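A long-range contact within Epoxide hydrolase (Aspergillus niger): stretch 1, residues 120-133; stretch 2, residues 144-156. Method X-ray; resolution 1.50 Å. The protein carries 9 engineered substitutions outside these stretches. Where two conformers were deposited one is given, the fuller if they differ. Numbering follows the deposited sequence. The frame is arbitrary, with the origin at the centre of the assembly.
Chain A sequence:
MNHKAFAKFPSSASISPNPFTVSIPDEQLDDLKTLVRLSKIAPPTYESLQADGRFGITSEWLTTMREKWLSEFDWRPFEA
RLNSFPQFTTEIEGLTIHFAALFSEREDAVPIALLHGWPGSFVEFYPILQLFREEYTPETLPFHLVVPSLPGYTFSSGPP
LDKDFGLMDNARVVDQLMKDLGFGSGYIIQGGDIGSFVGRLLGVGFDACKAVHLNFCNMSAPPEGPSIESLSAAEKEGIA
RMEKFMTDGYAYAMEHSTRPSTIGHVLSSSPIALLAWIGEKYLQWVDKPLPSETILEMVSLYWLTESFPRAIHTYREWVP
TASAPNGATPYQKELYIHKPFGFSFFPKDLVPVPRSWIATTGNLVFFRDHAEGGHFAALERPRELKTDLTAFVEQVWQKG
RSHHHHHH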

# COMPACT_ATOMS: atom_id res chain seq x y z
N GLY A 120 -0.72 3.25 16.68
CA GLY A 120 -0.91 3.82 18.00
C GLY A 120 0.29 4.58 18.53
O GLY A 120 1.21 4.96 17.80
N SER A 121 0.27 4.80 19.84
CA SER A 121 1.30 5.57 20.52
C SER A 121 1.06 5.51 22.02
O SER A 121 0.08 4.92 22.48
N PHE A 122 1.94 6.16 22.78
CA PHE A 122 1.81 6.24 24.23
C PHE A 122 0.44 6.78 24.69
O PHE A 122 -0.05 6.41 25.76
N VAL A 123 -0.15 7.63 23.85
CA VAL A 123 -1.42 8.29 24.14
C VAL A 123 -2.55 7.28 24.33
O VAL A 123 -3.47 7.51 25.11
N GLU A 124 -2.47 6.15 23.63
CA GLU A 124 -3.48 5.11 23.76
C GLU A 124 -3.71 4.65 25.19
O GLU A 124 -4.78 4.13 25.51
N PHE A 125 -2.69 4.82 26.04
CA PHE A 125 -2.79 4.38 27.42
C PHE A 125 -3.25 5.47 28.39
O PHE A 125 -3.39 5.21 29.58
N TYR A 126 -3.49 6.67 27.87
CA TYR A 126 -3.93 7.79 28.72
C TYR A 126 -5.25 7.52 29.46
O TYR A 126 -5.33 7.80 30.65
N PRO A 127 -6.29 6.99 28.77
CA PRO A 127 -7.49 6.62 29.54
C PRO A 127 -7.21 5.70 30.74
O PRO A 127 -7.78 5.92 31.81
N ILE A 128 -6.33 4.72 30.57
CA ILE A 128 -5.96 3.83 31.67
C ILE A 128 -5.16 4.56 32.76
O ILE A 128 -5.43 4.38 33.95
N LEU A 129 -4.20 5.39 32.36
CA LEU A 129 -3.47 6.21 33.32
C LEU A 129 -4.42 7.10 34.14
O LEU A 129 -4.24 7.25 35.35
N GLN A 130 -5.42 7.66 33.47
CA GLN A 130 -6.41 8.52 34.14
C GLN A 130 -7.18 7.74 35.20
O GLN A 130 -7.37 8.23 36.32
N LEU A 131 -7.61 6.53 34.86
CA LEU A 131 -8.32 5.68 35.81
C LEU A 131 -7.46 5.42 37.05
O LEU A 131 -7.94 5.54 38.18
N PHE A 132 -6.18 5.11 36.84
CA PHE A 132 -5.27 4.89 37.96
C PHE A 132 -5.09 6.13 38.83
O PHE A 132 -5.13 6.03 40.06
N ARG A 133 -4.90 7.29 38.20
CA ARG A 133 -4.71 8.55 38.93
C ARG A 133 -5.97 8.95 39.71
O ARG A 133 -5.87 9.59 40.77
N HIS A 144 4.10 0.84 39.33
CA HIS A 144 4.70 1.88 38.51
C HIS A 144 4.21 1.62 37.10
O HIS A 144 4.29 0.49 36.61
N LEU A 145 3.67 2.66 36.46
CA LEU A 145 3.13 2.50 35.11
C LEU A 145 3.96 3.33 34.13
O LEU A 145 3.89 4.56 34.14
N VAL A 146 4.75 2.63 33.32
CA VAL A 146 5.64 3.27 32.35
C VAL A 146 5.09 2.99 30.95
O VAL A 146 4.86 1.84 30.58
N VAL A 147 4.90 4.07 30.19
CA VAL A 147 4.33 3.99 28.84
C VAL A 147 5.33 4.61 27.85
O VAL A 147 5.29 5.81 27.58
N PRO A 148 6.24 3.77 27.32
CA PRO A 148 7.24 4.31 26.41
C PRO A 148 6.73 4.54 25.01
O PRO A 148 5.81 3.85 24.54
N SER A 149 7.33 5.52 24.33
CA SER A 149 7.17 5.63 22.90
C SER A 149 8.26 4.77 22.30
O SER A 149 9.45 4.99 22.53
N LEU A 150 7.85 3.75 21.55
CA LEU A 150 8.82 2.85 20.93
C LEU A 150 9.68 3.63 19.94
O LEU A 150 9.23 4.65 19.40
N PRO A 151 10.93 3.19 19.73
CA PRO A 151 11.77 3.80 18.70
C PRO A 151 10.99 4.07 17.41
O PRO A 151 10.28 3.18 16.91
N GLY A 152 11.12 5.29 16.90
CA GLY A 152 10.46 5.68 15.65
C GLY A 152 9.07 6.28 15.78
O GLY A 152 8.50 6.72 14.79
N TYR A 153 8.51 6.30 17.00
CA TYR A 153 7.17 6.84 17.20
C TYR A 153 7.15 8.14 18.00
O TYR A 153 7.81 8.25 19.04
N THR A 154 6.34 9.08 17.53
CA THR A 154 6.07 10.36 18.19
C THR A 154 7.34 11.04 18.71
O THR A 154 8.22 11.38 17.92
N PHE A 155 7.45 11.20 20.03
CA PHE A 155 8.54 11.99 20.60
C PHE A 155 9.82 11.19 20.87
O PHE A 155 10.81 11.74 21.34
N SER A 156 9.79 9.90 20.56
CA SER A 156 11.02 9.11 20.50
C SER A 156 11.68 9.29 19.13
O SER A 156 11.00 9.34 18.11

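No direct hydrogen bond joins the two stretches; the polar link between them is a single water. Water 1 accepts a hydrogen bond from Phe122 N (N to water O, 3.0 Å) and lies 2.7 Å from Ser149 OG, with which it is also hydrogen-bonded. It thereby satisfies the backbone amide at the start of the 3-10 segment, close to where the backbones of the two stretches come nearest, the CA atoms of Phe122 and Ser149 being 5.6 Å apart. Ser149 adopts the m rotamer, its CA-to-CB bond directed sideways, and its OG lies 3.1 Å from Thr154 OG1.

Everything else across the contact is van der Waals packing, and Phe122 gives the most surface to it. Its CA-to-CB bond points toward the second stretch, and the p rotamer (chi1 73°) carries the ring past Ser149 to the type II' turn from Tyr153 to Ser156. Phe122 CD1 approaches Ser149 OG at 3.3 Å, while CE1 meets Thr154 OG1 at 3.6 Å, near the plane of the ring, and Phe155 CD2 at 3.8 Å. Thr154, also p, points toward the first stretch; its CG2 packs against Ser121 CB at 3.8 Å. Phe155 starts sideways, but its m rotamer brings the ring end nearer, so that its edge meets Phe122. Beside them, the m rotamer of Tyr153 places CD2 3.7 Å from Gly120 O.

Along the strand, alternation divides the residues: Leu145 and Val147 point toward the first stretch, Val146 and Pro148 away. Val147, in the t rotamer, fits between the 3-10 segment and the helix. Val147 CG1 lies 3.7 Å from Phe122 CB and 3.6 Å from CD2 of Phe125, whose m rotamer directs the ring alongside the valine; Val147 CG2 reaches Leu129 CD1 at 4.1 Å.

The helix runs nearly antiparallel to the strand, at 161°, with an axial approach of 10.6 Å that leaves room for side chains to fill the gap. Leu129 leaves the helix sideways, yet its m,t conformation brings the end of the side chain nearer, and CD2 packs 3.9 Å from Leu145 CB. Leu145 is likewise m,t. Its CD1 sits over one face of the Phe132 ring, 3.6 Å from the centroid and 22° off the ring normal, a CH-pi contact in which Leu145 CD1 comes within 3.4 Å of Phe132 CD2. The CA-to-CB bond of Phe132 points toward the second stretch, and the ring is in an m rotamer (chi1 -86°, chi2 -74°).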

# COMPACT_ATOMS: atom_id res chain seq x y z
CB SER A 121 1.27 7.03 20.08
OG SER A 121 0.11 7.67 20.59
CB PHE A 122 2.95 7.08 24.82
CG PHE A 122 2.82 8.57 24.58
CD1 PHE A 122 3.16 9.12 23.34
CD2 PHE A 122 2.36 9.42 25.59
CE1 PHE A 122 3.03 10.48 23.12
CE2 PHE A 122 2.23 10.78 25.37
CZ PHE A 122 2.57 11.32 24.13
CB VAL A 123 -1.79 9.30 23.02
CG1 VAL A 123 -3.05 10.08 23.38
CG2 VAL A 123 -0.64 10.26 22.78
CB GLU A 124 -3.13 3.92 22.89
CG GLU A 124 -3.21 4.19 21.42
CD GLU A 124 -2.90 2.96 20.60
OE1 GLU A 124 -1.93 2.25 20.93
OE2 GLU A 124 -3.63 2.72 19.62
CB PHE A 125 -1.47 3.76 27.88
CG PHE A 125 -1.18 2.43 27.24
CD1 PHE A 125 -1.83 1.28 27.68
CD2 PHE A 125 -0.29 2.33 26.17
CE1 PHE A 125 -1.59 0.05 27.08
CE2 PHE A 125 -0.05 1.11 25.56
CZ PHE A 125 -0.69 -0.04 26.02
CB TYR A 126 -3.96 9.11 27.94
CG TYR A 126 -2.66 9.90 28.05
CD1 TYR A 126 -1.42 9.25 28.04
CD2 TYR A 126 -2.67 11.29 28.14
CE1 TYR A 126 -0.23 9.97 28.14
CE2 TYR A 126 -1.49 12.01 28.23
CZ TYR A 126 -0.28 11.35 28.23
OH TYR A 126 0.89 12.07 28.32
CB PRO A 127 -8.37 5.93 28.49
CG PRO A 127 -8.01 6.64 27.23
CD PRO A 127 -6.50 6.76 27.33
CB ILE A 128 -5.22 2.56 31.17
CG1 ILE A 128 -6.23 1.61 30.49
CG2 ILE A 128 -4.47 1.86 32.31
CD1 ILE A 128 -5.62 0.40 29.82
CB LEU A 129 -2.39 7.06 32.64
CG LEU A 129 -1.23 6.31 31.96
CD1 LEU A 129 -0.21 7.32 31.46
CD2 LEU A 129 -0.58 5.30 32.90
CB GLN A 130 -7.36 9.15 33.12
CG GLN A 130 -8.42 10.08 33.73
CD GLN A 130 -7.82 11.31 34.41
OE1 GLN A 130 -6.79 11.83 33.99
NE2 GLN A 130 -8.49 11.78 35.46
CB LEU A 131 -8.74 4.36 35.16
CG LEU A 131 -9.82 4.42 34.07
CD1 LEU A 131 -9.89 3.10 33.35
CD2 LEU A 131 -11.18 4.81 34.64
CB PHE A 132 -3.91 4.38 37.47
CG PHE A 132 -3.84 2.89 37.30
CD1 PHE A 132 -3.78 2.05 38.41
CD2 PHE A 132 -3.84 2.32 36.03
CE1 PHE A 132 -3.72 0.66 38.27
CE2 PHE A 132 -3.78 0.94 35.88
CZ PHE A 132 -3.72 0.11 36.99
CB ARG A 133 -4.29 9.67 37.98
CG ARG A 133 -3.90 10.96 38.68
CD ARG A 133 -3.06 11.85 37.78
NE ARG A 133 -3.82 12.39 36.66
CZ ARG A 133 -3.30 13.19 35.73
NH1 ARG A 133 -2.02 13.53 35.79
NH2 ARG A 133 -4.06 13.64 34.74
CB HIS A 144 6.23 1.80 38.53
CG HIS A 144 6.85 2.09 39.86
ND1 HIS A 144 6.78 3.33 40.46
CD2 HIS A 144 7.58 1.31 40.69
CE1 HIS A 144 7.42 3.29 41.61
NE2 HIS A 144 7.92 2.08 41.77
CB LEU A 145 1.65 2.89 35.07
CG LEU A 145 0.76 2.07 36.00
CD1 LEU A 145 -0.47 2.85 36.39
CD2 LEU A 145 0.41 0.71 35.41
CB VAL A 146 7.08 2.72 32.46
CG1 VAL A 146 8.02 3.44 31.49
CG2 VAL A 146 7.60 2.85 33.90
CB VAL A 147 2.97 4.71 28.74
CG1 VAL A 147 2.33 4.46 27.39
CG2 VAL A 147 2.02 4.25 29.85
CB PRO A 148 8.32 3.21 26.40
CG PRO A 148 7.59 1.97 26.66
CD PRO A 148 6.41 2.32 27.53
CB SER A 149 7.33 7.08 22.45
OG SER A 149 6.22 7.86 22.86
CB LEU A 150 8.10 1.69 20.22
CG LEU A 150 7.36 0.67 21.09
CD1 LEU A 150 6.63 -0.33 20.22
CD2 LEU A 150 8.30 -0.06 22.05
CB PRO A 151 12.85 2.76 18.48
CG PRO A 151 13.03 2.15 19.85
CD PRO A 151 11.63 2.10 20.43
CB TYR A 153 6.29 5.87 17.97
CG TYR A 153 5.92 4.57 17.29
CD1 TYR A 153 6.77 3.47 17.33
CD2 TYR A 153 4.67 4.42 16.68
CE1 TYR A 153 6.41 2.25 16.75
CE2 TYR A 153 4.30 3.20 16.09
CZ TYR A 153 5.18 2.12 16.13
OH TYR A 153 4.81 0.92 15.57
CB THR A 154 4.89 10.28 19.23
OG1 THR A 154 5.30 9.60 20.42
CG2 THR A 154 3.69 9.56 18.63
CB PHE A 155 8.04 12.76 21.83
CG PHE A 155 6.80 13.55 21.53
CD1 PHE A 155 6.87 14.67 20.71
CD2 PHE A 155 5.56 13.14 22.00
CE1 PHE A 155 5.73 15.40 20.40
CE2 PHE A 155 4.41 13.85 21.68
CZ PHE A 155 4.49 14.98 20.88
CB SER A 156 10.75 7.63 20.76
OG SER A 156 10.57 7.39 22.15
O HOH W 1 4.40 6.69 21.18